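Local atomic coordinates of Ent-copalyl diphosphate synthase (Streptomyces platensis, PDB entry 5BP8), a protein that belongs to the class II terpene cyclases, a mainly alpha-helical protein with a region related to the C-terminal domain of squalene-hopene cyclases. Residues A[219-224]-A[239-244]; A[191-196]-A[215-220]; A[32-37]-A[251-256]; A[38-43]-A[223-228]. All blocks are in the same frame, centred on the assembly; numbering follows the deposited sequence. Where two conformers were deposited one is given.

Contact 1: A[219-224]-A[239-244]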
loop_
_atom_site.group_PDB
_atom_site.type_symbol
_atom_site.label_atom_id
_atom_site.label_comp_id
_atom_site.label_asym_id
_atom_site.label_seq_id
_atom_site.Cartn_x
_atom_site.Cartn_y
_atom_site.Cartn_z
ATOM N N CYS A 219 -8.945 4.012 -8.589
ATOM C CA CYS A 219 -8.885 4.344 -7.159
ATOM C C CYS A 219 -7.686 5.237 -6.760
ATOM O O CYS A 219 -7.134 5.079 -5.653
ATOM C CB CYS A 219 -8.900 3.073 -6.285
ATOM S SG CYS A 219 -10.439 2.109 -6.437
ATOM N N SER A 220 -7.320 6.179 -7.648
ATOM C CA SER A 220 -6.223 7.107 -7.433
ATOM C C SER A 220 -6.714 8.531 -7.538
ATOM O O SER A 220 -7.212 8.927 -8.603
ATOM C CB SER A 220 -5.174 6.952 -8.530
ATOM O OG SER A 220 -4.232 8.019 -8.466
ATOM N N PRO A 221 -6.516 9.332 -6.495
ATOM C CA PRO A 221 -6.857 10.752 -6.686
ATOM C C PRO A 221 -6.040 11.414 -7.801
ATOM O O PRO A 221 -6.588 12.192 -8.603
ATOM C CB PRO A 221 -6.542 11.360 -5.314
ATOM C CG PRO A 221 -6.751 10.245 -4.383
ATOM C CD PRO A 221 -6.203 9.038 -5.084
ATOM N N ALA A 222 -4.736 11.145 -7.863
ATOM C CA ALA A 222 -3.895 11.739 -8.908
ATOM C C ALA A 222 -4.364 11.343 -10.334
ATOM O O ALA A 222 -4.443 12.185 -11.214
ATOM C CB ALA A 222 -2.429 11.331 -8.718
ATOM N N ALA A 223 -4.629 10.057 -10.545
ATOM C CA ALA A 223 -5.049 9.579 -11.874
ATOM C C ALA A 223 -6.377 10.234 -12.256
ATOM O O ALA A 223 -6.604 10.572 -13.428
ATOM C CB ALA A 223 -5.176 8.059 -11.879
ATOM N N THR A 224 -7.261 10.396 -11.262
ATOM C CA THR A 224 -8.560 11.013 -11.473
ATOM C C THR A 224 -8.398 12.466 -11.878
ATOM O O THR A 224 -9.099 12.948 -12.787
ATOM C CB THR A 224 -9.483 10.894 -10.232
ATOM O OG1 THR A 224 -9.580 9.515 -9.808
ATOM C CG2 THR A 224 -10.876 11.414 -10.538
ATOM N N VAL A 239 -15.083 14.725 -9.902
ATOM C CA VAL A 239 -14.937 15.892 -9.064
ATOM C C VAL A 239 -15.451 15.626 -7.655
ATOM O O VAL A 239 -14.812 16.027 -6.687
ATOM C CB VAL A 239 -15.618 17.136 -9.691
ATOM C CG1 VAL A 239 -15.631 18.287 -8.703
ATOM C CG2 VAL A 239 -14.871 17.546 -10.949
ATOM N N ALA A 240 -16.585 14.923 -7.526
ATOM C CA ALA A 240 -17.136 14.596 -6.230
ATOM C C ALA A 240 -16.210 13.647 -5.470
ATOM O O ALA A 240 -16.041 13.768 -4.245
ATOM C CB ALA A 240 -18.507 13.949 -6.382
ATOM N N TYR A 241 -15.626 12.686 -6.185
ATOM C CA TYR A 241 -14.647 11.793 -5.540
ATOM C C TYR A 241 -13.478 12.592 -4.956
ATOM O O TYR A 241 -13.159 12.443 -3.770
ATOM C CB TYR A 241 -14.173 10.778 -6.545
ATOM C CG TYR A 241 -12.939 9.987 -6.180
ATOM C CD1 TYR A 241 -13.000 8.909 -5.312
ATOM C CD2 TYR A 241 -11.711 10.287 -6.788
ATOM C CE1 TYR A 241 -11.835 8.160 -5.001
ATOM C CE2 TYR A 241 -10.582 9.544 -6.512
ATOM C CZ TYR A 241 -10.639 8.500 -5.631
ATOM O OH TYR A 241 -9.489 7.776 -5.421
ATOM N N LEU A 242 -12.863 13.461 -5.762
ATOM C CA LEU A 242 -11.736 14.281 -5.285
ATOM C C LEU A 242 -12.146 15.152 -4.101
ATOM O O LEU A 242 -11.410 15.241 -3.096
ATOM C CB LEU A 242 -11.145 15.127 -6.412
ATOM C CG LEU A 242 -10.382 14.323 -7.454
ATOM C CD1 LEU A 242 -9.849 15.229 -8.554
ATOM C CD2 LEU A 242 -9.241 13.553 -6.800
ATOM N N ARG A 243 -13.326 15.785 -4.197
ATOM C CA ARG A 243 -13.825 16.592 -3.084
ATOM C C ARG A 243 -13.999 15.767 -1.816
ATOM O O ARG A 243 -13.582 16.190 -0.736
ATOM C CB ARG A 243 -15.130 17.305 -3.463
ATOM C CG ARG A 243 -14.908 18.388 -4.514
ATOM C CD ARG A 243 -16.211 18.918 -5.109
ATOM N NE ARG A 243 -16.009 20.147 -5.880
ATOM C CZ ARG A 243 -16.942 20.761 -6.614
ATOM N NH1 ARG A 243 -18.183 20.286 -6.704
ATOM N NH2 ARG A 243 -16.628 21.866 -7.272
ATOM N N ASP A 244 -14.619 14.607 -1.944
ATOM C CA ASP A 244 -14.858 13.744 -0.773
ATOM C C ASP A 244 -13.556 13.301 -0.129
ATOM O O ASP A 244 -13.411 13.308 1.097
ATOM C CB ASP A 244 -15.664 12.517 -1.146
ATOM C CG ASP A 244 -17.143 12.816 -1.395
ATOM O OD1 ASP A 244 -17.639 13.883 -0.944
ATOM O OD2 ASP A 244 -17.792 11.975 -2.050
#
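Tyr241 is the first residue of 239-244 to reach the other segment, and it meets the loop and first helical turn of 219-224. Its CG stands anti to the backbone N (chi1 166°), and the ring beyond it reaches Thr224 and Pro221. The ring meets Thr224 obliquely, with CE2 3.4 Å from Thr224 OG1, while Ser220 O lies at the ring edge near its plane. The hydroxyl ends among backbone atoms: Tyr241 OH is 3.4 Å from Cys219 C and 3.5 Å from Pro221 CD. Its polar partner is elsewhere, in a hydrogen bond with Thr257 O. What the ring packs against is an N-cap. Ser220 OG accepts from Ala223 N at 2.9 Å with an angle of 173°, closing the start of helix 221-228. Ser220 O is gripped twice, by Thr224 N at 3.0 Å and by Thr224 OG1 at 2.7 Å, the two donors coming from opposite faces of the carbonyl plane. Thr224 OG1 also accepts from Val217 N, so the oxygen beside Tyr241 CE2 has a donor and an acceptor of its own. The two helices run in roughly opposite directions, as successive helices of an alpha-alpha hairpin. Next along the chain, Leu242 adds further apolar contact. Its branch tip CD2 settles over the first residue of helix 221-228, 3.8 Å from Pro221 CB and 3.5 Å from Pro221 O, and its CG comes more loosely to Thr224 CG2. Leu228, further along helix 221-228, also packs on Leu242.

Contact 2: A[191-196]-A[215-220]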
loop_
_atom_site.group_PDB
_atom_site.type_symbol
_atom_site.label_atom_id
_atom_site.label_comp_id
_atom_site.label_asym_id
_atom_site.label_seq_id
_atom_site.Cartn_x
_atom_site.Cartn_y
_atom_site.Cartn_z
ATOM N N HIS A 191 -4.311 3.282 -12.426
ATOM C CA HIS A 191 -3.895 3.854 -11.155
ATOM C C HIS A 191 -2.735 4.851 -11.306
ATOM O O HIS A 191 -2.551 5.711 -10.421
ATOM C CB HIS A 191 -3.468 2.722 -10.215
ATOM C CG HIS A 191 -3.268 3.164 -8.806
ATOM N ND1 HIS A 191 -4.313 3.494 -7.981
ATOM C CD2 HIS A 191 -2.142 3.349 -8.074
ATOM C CE1 HIS A 191 -3.849 3.870 -6.804
ATOM N NE2 HIS A 191 -2.531 3.790 -6.835
ATOM N N THR A 192 -1.973 4.741 -12.410
ATOM C CA THR A 192 -0.800 5.572 -12.651
ATOM C C THR A 192 -0.955 6.482 -13.893
ATOM O O THR A 192 0.025 6.974 -14.478
ATOM C CB THR A 192 0.494 4.728 -12.652
ATOM O OG1 THR A 192 1.653 5.590 -12.677
ATOM C CG2 THR A 192 0.570 3.814 -13.747
ATOM N N LEU A 193 -2.202 6.763 -14.243
ATOM C CA LEU A 193 -2.490 7.547 -15.435
ATOM C C LEU A 193 -1.711 8.877 -15.464
ATOM O O LEU A 193 -1.267 9.306 -16.526
ATOM C CB LEU A 193 -3.985 7.826 -15.560
ATOM C CG LEU A 193 -4.462 8.739 -16.706
ATOM C CD1 LEU A 193 -4.120 8.144 -18.063
ATOM C CD2 LEU A 193 -5.968 8.982 -16.600
ATOM N N GLU A 194 -1.550 9.505 -14.310
ATOM C CA GLU A 194 -0.930 10.864 -14.243
ATOM C C GLU A 194 0.523 10.872 -14.674
ATOM O O GLU A 194 1.084 11.914 -14.995
ATOM C CB GLU A 194 -1.087 11.468 -12.829
ATOM C CG GLU A 194 -0.063 11.020 -11.783
ATOM C CD GLU A 194 -0.339 9.656 -11.161
ATOM O OE1 GLU A 194 -1.286 8.944 -11.607
ATOM O OE2 GLU A 194 0.395 9.306 -10.197
ATOM N N ALA A 195 1.166 9.707 -14.639
ATOM C CA ALA A 195 2.518 9.574 -15.157
ATOM C C ALA A 195 2.540 9.574 -16.679
ATOM O O ALA A 195 3.506 10.028 -17.276
ATOM C CB ALA A 195 3.148 8.298 -14.657
ATOM N N VAL A 196 1.479 9.052 -17.278
ATOM C CA VAL A 196 1.337 8.978 -18.706
ATOM C C VAL A 196 0.975 10.348 -19.276
ATOM O O VAL A 196 1.547 10.762 -20.291
ATOM C CB VAL A 196 0.284 7.918 -19.084
ATOM C CG1 VAL A 196 0.129 7.821 -20.582
ATOM C CG2 VAL A 196 0.674 6.558 -18.499
ATOM N N GLY A 215 -16.623 7.801 -10.497
ATOM C CA GLY A 215 -15.770 8.800 -11.141
ATOM C C GLY A 215 -14.275 8.654 -10.881
ATOM O O GLY A 215 -13.462 9.239 -11.613
ATOM N N SER A 216 -13.897 7.922 -9.832
ATOM C CA SER A 216 -12.477 7.646 -9.585
ATOM C C SER A 216 -11.887 6.813 -10.715
ATOM O O SER A 216 -12.583 5.979 -11.341
ATOM C CB SER A 216 -12.259 6.929 -8.254
ATOM O OG SER A 216 -12.933 5.683 -8.213
ATOM N N VAL A 217 -10.606 7.050 -10.983
ATOM C CA VAL A 217 -9.863 6.337 -12.016
ATOM C C VAL A 217 -8.785 5.514 -11.328
ATOM O O VAL A 217 -7.891 6.078 -10.665
ATOM C CB VAL A 217 -9.233 7.305 -13.011
ATOM C CG1 VAL A 217 -8.318 6.570 -14.013
ATOM C CG2 VAL A 217 -10.331 8.070 -13.737
ATOM N N GLY A 218 -8.887 4.193 -11.443
ATOM C CA GLY A 218 -7.976 3.319 -10.752
ATOM C C GLY A 218 -7.869 3.559 -9.254
ATOM O O GLY A 218 -6.811 3.338 -8.690
ATOM N N CYS A 219 -8.945 4.012 -8.589
ATOM C CA CYS A 219 -8.885 4.344 -7.159
ATOM C C CYS A 219 -7.686 5.237 -6.760
ATOM O O CYS A 219 -7.134 5.079 -5.653
ATOM C CB CYS A 219 -8.900 3.073 -6.285
ATOM S SG CYS A 219 -10.439 2.109 -6.437
ATOM N N SER A 220 -7.320 6.179 -7.648
ATOM C CA SER A 220 -6.223 7.107 -7.433
ATOM C C SER A 220 -6.714 8.531 -7.538
ATOM O O SER A 220 -7.212 8.927 -8.603
ATOM C CB SER A 220 -5.174 6.952 -8.530
ATOM O OG SER A 220 -4.232 8.019 -8.466
#
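His191, which has the largest buried area here, meets Gly218 through its ring and Ser220 at one ring face. The hydrogen bond His191 ND1 to Gly218 O is short, 2.6 Å, and nearly straight at 177°. The carbonyl oxygen lies in the plane of the imidazole, and the N-H arrives nearly along the C=O axis. CG stands anti to the backbone N (chi1 -169°), and in the ring beyond it ND1 is the atom that meets Gly218 O. Its other nitrogen, NE2, is hydrogen-bonded to Asp497 OD2, so bonds at both nitrogens set the rotation of the ring. Cys219 O adds a further oxygen at the ring edge, 3.7 Å from His191 CE1. Ser220 comes in from a different direction: its OG lies over one face of the ring, and its CB is 3.6 Å from His191 ND1. The backbones are also close, with His191 CA and Gly218 CA 4.1 Å apart, an approach made where Gly218 carries no side chain. Away from the ring the packing is apolar and thinner: Leu193 CD2 touches Val217 CG1 at 4.2 Å. Nearby Glu194 directs OE2 to Tyr32 OH and to a salt bridge with Lys498. Gly218 and Cys219 both have left-handed backbone angles with positive phi, and Ser220 N bonds to Val217 O at 3.1 Å. That combination defines a type III' beta turn, here leading straight into the N-cap of helix 221-228 and anchored by a histidine on its central carbonyl.

Contact 3: A[32-37]-A[251-256]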
loop_
_atom_site.group_PDB
_atom_site.type_symbol
_atom_site.label_atom_id
_atom_site.label_comp_id
_atom_site.label_asym_id
_atom_site.label_seq_id
_atom_site.Cartn_x
_atom_site.Cartn_y
_atom_site.Cartn_z
ATOM N N TYR A 32 2.937 11.754 -1.865
ATOM C CA TYR A 32 2.904 11.639 -3.347
ATOM C C TYR A 32 1.638 12.222 -3.991
ATOM O O TYR A 32 1.731 13.119 -4.844
ATOM C CB TYR A 32 3.113 10.181 -3.839
ATOM C CG TYR A 32 2.989 10.118 -5.335
ATOM C CD1 TYR A 32 4.077 10.391 -6.153
ATOM C CD2 TYR A 32 1.767 9.878 -5.949
ATOM C CE1 TYR A 32 3.961 10.402 -7.517
ATOM C CE2 TYR A 32 1.640 9.896 -7.338
ATOM C CZ TYR A 32 2.751 10.162 -8.122
ATOM O OH TYR A 32 2.674 10.176 -9.513
ATOM N N ASP A 33 0.444 11.745 -3.592
ATOM C CA ASP A 33 -0.769 12.206 -4.262
ATOM C C ASP A 33 -1.133 13.612 -3.803
ATOM O O ASP A 33 -1.763 14.360 -4.537
ATOM C CB ASP A 33 -1.998 11.293 -4.059
ATOM C CG ASP A 33 -2.216 10.314 -5.213
ATOM O OD1 ASP A 33 -1.256 9.639 -5.636
ATOM O OD2 ASP A 33 -3.363 10.157 -5.664
ATOM N N THR A 34 -0.798 13.966 -2.578
ATOM C CA THR A 34 -1.077 15.310 -2.118
ATOM C C THR A 34 -0.377 16.317 -3.038
ATOM O O THR A 34 -0.991 17.337 -3.479
ATOM C CB THR A 34 -0.631 15.472 -0.638
ATOM O OG1 THR A 34 -1.377 14.575 0.192
ATOM C CG2 THR A 34 -0.851 16.870 -0.175
ATOM N N ALA A 35 0.892 16.039 -3.344
ATOM C CA ALA A 35 1.642 16.849 -4.294
ATOM C C ALA A 35 1.052 16.780 -5.721
ATOM O O ALA A 35 0.940 17.815 -6.411
ATOM C CB ALA A 35 3.103 16.446 -4.298
ATOM N N ARG A 36 0.663 15.582 -6.165
ATOM C CA ARG A 36 0.028 15.467 -7.471
ATOM C C ARG A 36 -1.213 16.383 -7.572
ATOM O O ARG A 36 -1.414 17.017 -8.624
ATOM C CB ARG A 36 -0.333 14.030 -7.840
ATOM C CG ARG A 36 0.849 13.094 -8.143
ATOM C CD ARG A 36 1.757 13.545 -9.295
ATOM N NE ARG A 36 2.680 14.565 -8.818
ATOM C CZ ARG A 36 3.019 15.666 -9.473
ATOM N NH1 ARG A 36 3.795 16.567 -8.858
ATOM N NH2 ARG A 36 2.637 15.870 -10.732
ATOM N N LEU A 37 -2.035 16.457 -6.516
ATOM C CA LEU A 37 -3.202 17.325 -6.574
ATOM C C LEU A 37 -2.852 18.785 -6.619
ATOM O O LEU A 37 -3.553 19.580 -7.284
ATOM C CB LEU A 37 -4.194 17.007 -5.448
ATOM C CG LEU A 37 -4.867 15.627 -5.516
ATOM C CD1 LEU A 37 -5.968 15.532 -4.472
ATOM C CD2 LEU A 37 -5.405 15.328 -6.898
ATOM N N GLY A 251 -7.656 18.217 3.365
ATOM C CA GLY A 251 -6.797 18.682 2.255
ATOM C C GLY A 251 -5.893 17.594 1.668
ATOM O O GLY A 251 -5.997 17.273 0.481
ATOM N N PRO A 252 -4.969 17.062 2.482
ATOM C CA PRO A 252 -4.092 15.980 2.018
ATOM C C PRO A 252 -4.867 14.711 1.671
ATOM O O PRO A 252 -6.008 14.523 2.151
ATOM C CB PRO A 252 -3.144 15.754 3.202
ATOM C CG PRO A 252 -3.256 16.971 4.058
ATOM C CD PRO A 252 -4.639 17.496 3.851
ATOM N N VAL A 253 -4.271 13.861 0.831
ATOM C CA VAL A 253 -4.968 12.689 0.301
ATOM C C VAL A 253 -4.030 11.474 0.296
ATOM O O VAL A 253 -2.805 11.639 0.189
ATOM C CB VAL A 253 -5.504 12.961 -1.108
ATOM C CG1 VAL A 253 -6.571 14.064 -1.078
ATOM C CG2 VAL A 253 -4.382 13.355 -2.055
ATOM N N PRO A 254 -4.606 10.271 0.410
ATOM C CA PRO A 254 -3.868 9.033 0.205
ATOM C C PRO A 254 -3.659 8.781 -1.298
ATOM O O PRO A 254 -4.302 9.421 -2.137
ATOM C CB PRO A 254 -4.813 7.993 0.760
ATOM C CG PRO A 254 -6.169 8.534 0.415
ATOM C CD PRO A 254 -6.028 10.001 0.704
ATOM N N SER A 255 -2.812 7.821 -1.634
ATOM C CA SER A 255 -2.538 7.473 -3.037
ATOM C C SER A 255 -3.486 6.396 -3.594
ATOM O O SER A 255 -3.530 6.153 -4.805
ATOM C CB SER A 255 -1.082 7.024 -3.187
ATOM O OG SER A 255 -0.853 5.752 -2.578
ATOM N N ILE A 256 -4.212 5.737 -2.692
ATOM C CA ILE A 256 -5.158 4.696 -3.051
ATOM C C ILE A 256 -6.359 4.798 -2.132
ATOM O O ILE A 256 -6.205 4.832 -0.898
ATOM C CB ILE A 256 -4.506 3.282 -3.031
ATOM C CG1 ILE A 256 -5.511 2.221 -3.478
ATOM C CG2 ILE A 256 -3.899 2.963 -1.687
ATOM C CD1 ILE A 256 -4.881 0.860 -3.728
HETATM O O HOH W 1 -2.235 7.482 -6.845
HETATM O O HOH W 2 -0.532 10.276 -1.385
#
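Thr34 holds OG1 anti to its carbonyl carbon (chi1 -62°), facing the backbone of Val253, while Val253 places CG1 likewise (chi1 -64°) and so leaves CG2 between its backbone N and carbonyl carbon, turned to the helix. The first torsion serves a hydrogen bond: Val253 N donates to Thr34 OG1 at 3.0 Å, close to straight at 172°. The same hydroxyl is hydrogen-bonded to Ser30 O one turn back, so it links loop and helix. The two valine branches receive Leu37, whose CD1 lies 3.6 Å from Val253 CG2, the side chains crossing at a slant. The extended residues 252-254, in the loop between helices 237-249 and 260-274, lie against the N-terminal turns of helix 31-40. There Asp33 N, in the first turn, is met by a water at 2.8 Å that also donates to Val253 O. A second water donates to both Asp33 OD1, at 2.7 Å, and Ser255 O, at 2.8 Å, forming another bridge between helix and loop. The other carboxylate oxygen, Asp33 OD2, accepts from Ala222 N in the first turn of helix 221-228. With two helix starts nearby, the local field would be expected to stabilise a negative charge on Asp33. Its CB packs 3.5 Å from Pro254 O, a buried carbonyl oxygen that has no hydrogen-bonding partner in the model. Ser255 CB touches OD1 of the carboxylate, while its own hydroxyl bonds to Asp497.

Contact 4: A[38-43]-A[223-228]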
loop_
_atom_site.group_PDB
_atom_site.type_symbol
_atom_site.label_atom_id
_atom_site.label_comp_id
_atom_site.label_asym_id
_atom_site.label_seq_id
_atom_site.Cartn_x
_atom_site.Cartn_y
_atom_site.Cartn_z
ATOM N N VAL A 38 -1.800 19.179 -5.890
ATOM C CA VAL A 38 -1.292 20.545 -5.962
ATOM C C VAL A 38 -0.901 20.872 -7.398
ATOM O O VAL A 38 -1.198 21.969 -7.921
ATOM C CB VAL A 38 -0.083 20.760 -5.018
ATOM C CG1 VAL A 38 0.613 22.065 -5.321
ATOM C CG2 VAL A 38 -0.532 20.737 -3.566
ATOM N N SER A 39 -0.221 19.941 -8.047
ATOM C CA SER A 39 0.256 20.194 -9.408
ATOM C C SER A 39 -0.873 20.165 -10.444
ATOM O O SER A 39 -0.944 21.031 -11.338
ATOM C CB SER A 39 1.307 19.159 -9.779
ATOM O OG SER A 39 1.971 19.542 -10.969
ATOM N N LEU A 40 -1.752 19.177 -10.329
ATOM C CA LEU A 40 -2.753 18.895 -11.369
ATOM C C LEU A 40 -4.132 19.472 -11.124
ATOM O O LEU A 40 -4.881 19.626 -12.089
ATOM C CB LEU A 40 -2.915 17.383 -11.559
ATOM C CG LEU A 40 -1.639 16.640 -11.948
ATOM C CD1 LEU A 40 -1.882 15.142 -11.960
ATOM C CD2 LEU A 40 -1.038 17.115 -13.267
ATOM N N ALA A 41 -4.478 19.767 -9.868
ATOM C CA ALA A 41 -5.840 20.162 -9.512
ATOM C C ALA A 41 -5.892 21.350 -8.545
ATOM O O ALA A 41 -6.415 21.245 -7.452
ATOM C CB ALA A 41 -6.612 18.961 -8.972
ATOM N N PRO A 42 -5.310 22.488 -8.946
ATOM C CA PRO A 42 -5.315 23.668 -8.079
ATOM C C PRO A 42 -6.741 24.216 -7.872
ATOM O O PRO A 42 -6.966 24.954 -6.918
ATOM C CB PRO A 42 -4.433 24.670 -8.842
ATOM C CG PRO A 42 -4.529 24.235 -10.265
ATOM C CD PRO A 42 -4.663 22.755 -10.232
ATOM N N TRP A 43 -7.674 23.816 -8.729
ATOM C CA TRP A 43 -9.121 24.183 -8.610
ATOM C C TRP A 43 -9.812 23.548 -7.397
ATOM O O TRP A 43 -10.828 24.029 -6.904
ATOM C CB TRP A 43 -9.878 23.797 -9.910
ATOM C CG TRP A 43 -9.783 22.332 -10.234
ATOM C CD1 TRP A 43 -8.913 21.765 -11.090
ATOM C CD2 TRP A 43 -10.563 21.263 -9.682
ATOM N NE1 TRP A 43 -9.079 20.409 -11.104
ATOM C CE2 TRP A 43 -10.071 20.071 -10.228
ATOM C CE3 TRP A 43 -11.604 21.194 -8.755
ATOM C CZ2 TRP A 43 -10.614 18.824 -9.923
ATOM C CZ3 TRP A 43 -12.133 19.946 -8.430
ATOM C CH2 TRP A 43 -11.636 18.780 -9.014
ATOM N N ALA A 223 -4.629 10.057 -10.545
ATOM C CA ALA A 223 -5.049 9.579 -11.874
ATOM C C ALA A 223 -6.377 10.234 -12.256
ATOM O O ALA A 223 -6.604 10.572 -13.428
ATOM C CB ALA A 223 -5.176 8.059 -11.879
ATOM N N THR A 224 -7.261 10.396 -11.262
ATOM C CA THR A 224 -8.560 11.013 -11.473
ATOM C C THR A 224 -8.398 12.466 -11.878
ATOM O O THR A 224 -9.099 12.948 -12.787
ATOM C CB THR A 224 -9.483 10.894 -10.232
ATOM O OG1 THR A 224 -9.580 9.515 -9.808
ATOM C CG2 THR A 224 -10.876 11.414 -10.538
ATOM N N ALA A 225 -7.471 13.169 -11.237
ATOM C CA ALA A 225 -7.180 14.550 -11.601
ATOM C C ALA A 225 -6.678 14.636 -13.051
ATOM O O ALA A 225 -7.029 15.554 -13.779
ATOM C CB ALA A 225 -6.155 15.145 -10.640
ATOM N N ALA A 226 -5.817 13.708 -13.441
ATOM C CA ALA A 226 -5.248 13.707 -14.800
ATOM C C ALA A 226 -6.355 13.450 -15.826
ATOM O O ALA A 226 -6.416 14.091 -16.891
ATOM C CB ALA A 226 -4.145 12.651 -14.905
ATOM N N TRP A 227 -7.253 12.546 -15.491
ATOM C CA TRP A 227 -8.349 12.158 -16.381
ATOM C C TRP A 227 -9.320 13.325 -16.572
ATOM O O TRP A 227 -9.726 13.613 -17.700
ATOM C CB TRP A 227 -9.076 10.932 -15.810
ATOM C CG TRP A 227 -10.079 10.286 -16.739
ATOM C CD1 TRP A 227 -9.882 9.189 -17.545
ATOM C CD2 TRP A 227 -11.443 10.692 -16.943
ATOM N NE1 TRP A 227 -11.041 8.896 -18.231
ATOM C CE2 TRP A 227 -12.000 9.819 -17.912
ATOM C CE3 TRP A 227 -12.227 11.742 -16.442
ATOM C CZ2 TRP A 227 -13.331 9.932 -18.356
ATOM C CZ3 TRP A 227 -13.565 11.864 -16.891
ATOM C CH2 TRP A 227 -14.089 10.957 -17.845
ATOM N N LEU A 228 -9.655 14.008 -15.488
ATOM C CA LEU A 228 -10.587 15.146 -15.534
ATOM C C LEU A 228 -10.039 16.349 -16.281
ATOM O O LEU A 228 -10.807 17.135 -16.816
ATOM C CB LEU A 228 -10.903 15.613 -14.105
ATOM C CG LEU A 228 -11.818 14.685 -13.308
ATOM C CD1 LEU A 228 -11.787 15.012 -11.822
ATOM C CD2 LEU A 228 -13.263 14.673 -13.809
#
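Leu40 and Ala41 press on Ala225 in the tighter half of this contact, while Trp43 and Leu228 meet more loosely in the other half. The tight half is built on small groups: Ala225 CB lies 4.0 Å from Leu40 CB and 4.2 Å from Ala41 CB, both carbons pointing at the same methyl. With a methyl as the bridge, the backbones come close, Ala41 CA to Ala225 CA being 6.1 Å. In Leu40, chi1 -59° sets CG anti to the carbonyl carbon, and chi2 174° carries CD1 on to Ala226, 4.5 Å from its CB. Ala41 is where the chain leaves helix 31-40, at phi -136°, and its methyl meets Ala225 just beyond that last turn. Everything in this half is buried and apolar. At the other end, both residues are partly exposed. Trp43 CZ2, on the six-membered ring, comes within 4.4 Å of Leu228 CD1, approaching neither squarely over the face nor at the edge. It is the one contact in this half, and longer than those at the shared methyl. Across the whole interface the pieces meet by van der Waals contact alone, so shape rather than polar pairing sets their fit. Helix 237-249 adds to the looser side, with Val239 and Leu242 against Trp43 and Leu242 also against Leu228, while Glu194 of helix 193-196 touches Leu40 and Ala226; the end of helix 31-40 and the residues just after it thus lie against helices 47-57, 193-196, 221-228 and 237-249.

From the N terminus, the chain first lays down 32-37 and 38-43 on helix 31-40. Contact 2 closes the innermost loop, 191-196 to 215-220, and its second segment overlaps the start of contact 1, the two sharing Cys219 and Ser220. Contact 4 then returns to 38-43 from helix 221-228, with contact 2 nested inside its loop. Contact 1 opens on the part of the chain where contact 4 ends, so their loops overlap rather than nest, and it carries on into helix 237-249. Contact 3 closes last and encloses the other three. Together they gather helices 31-40, 193-196, 221-228 and 237-249 with the loop 251-256.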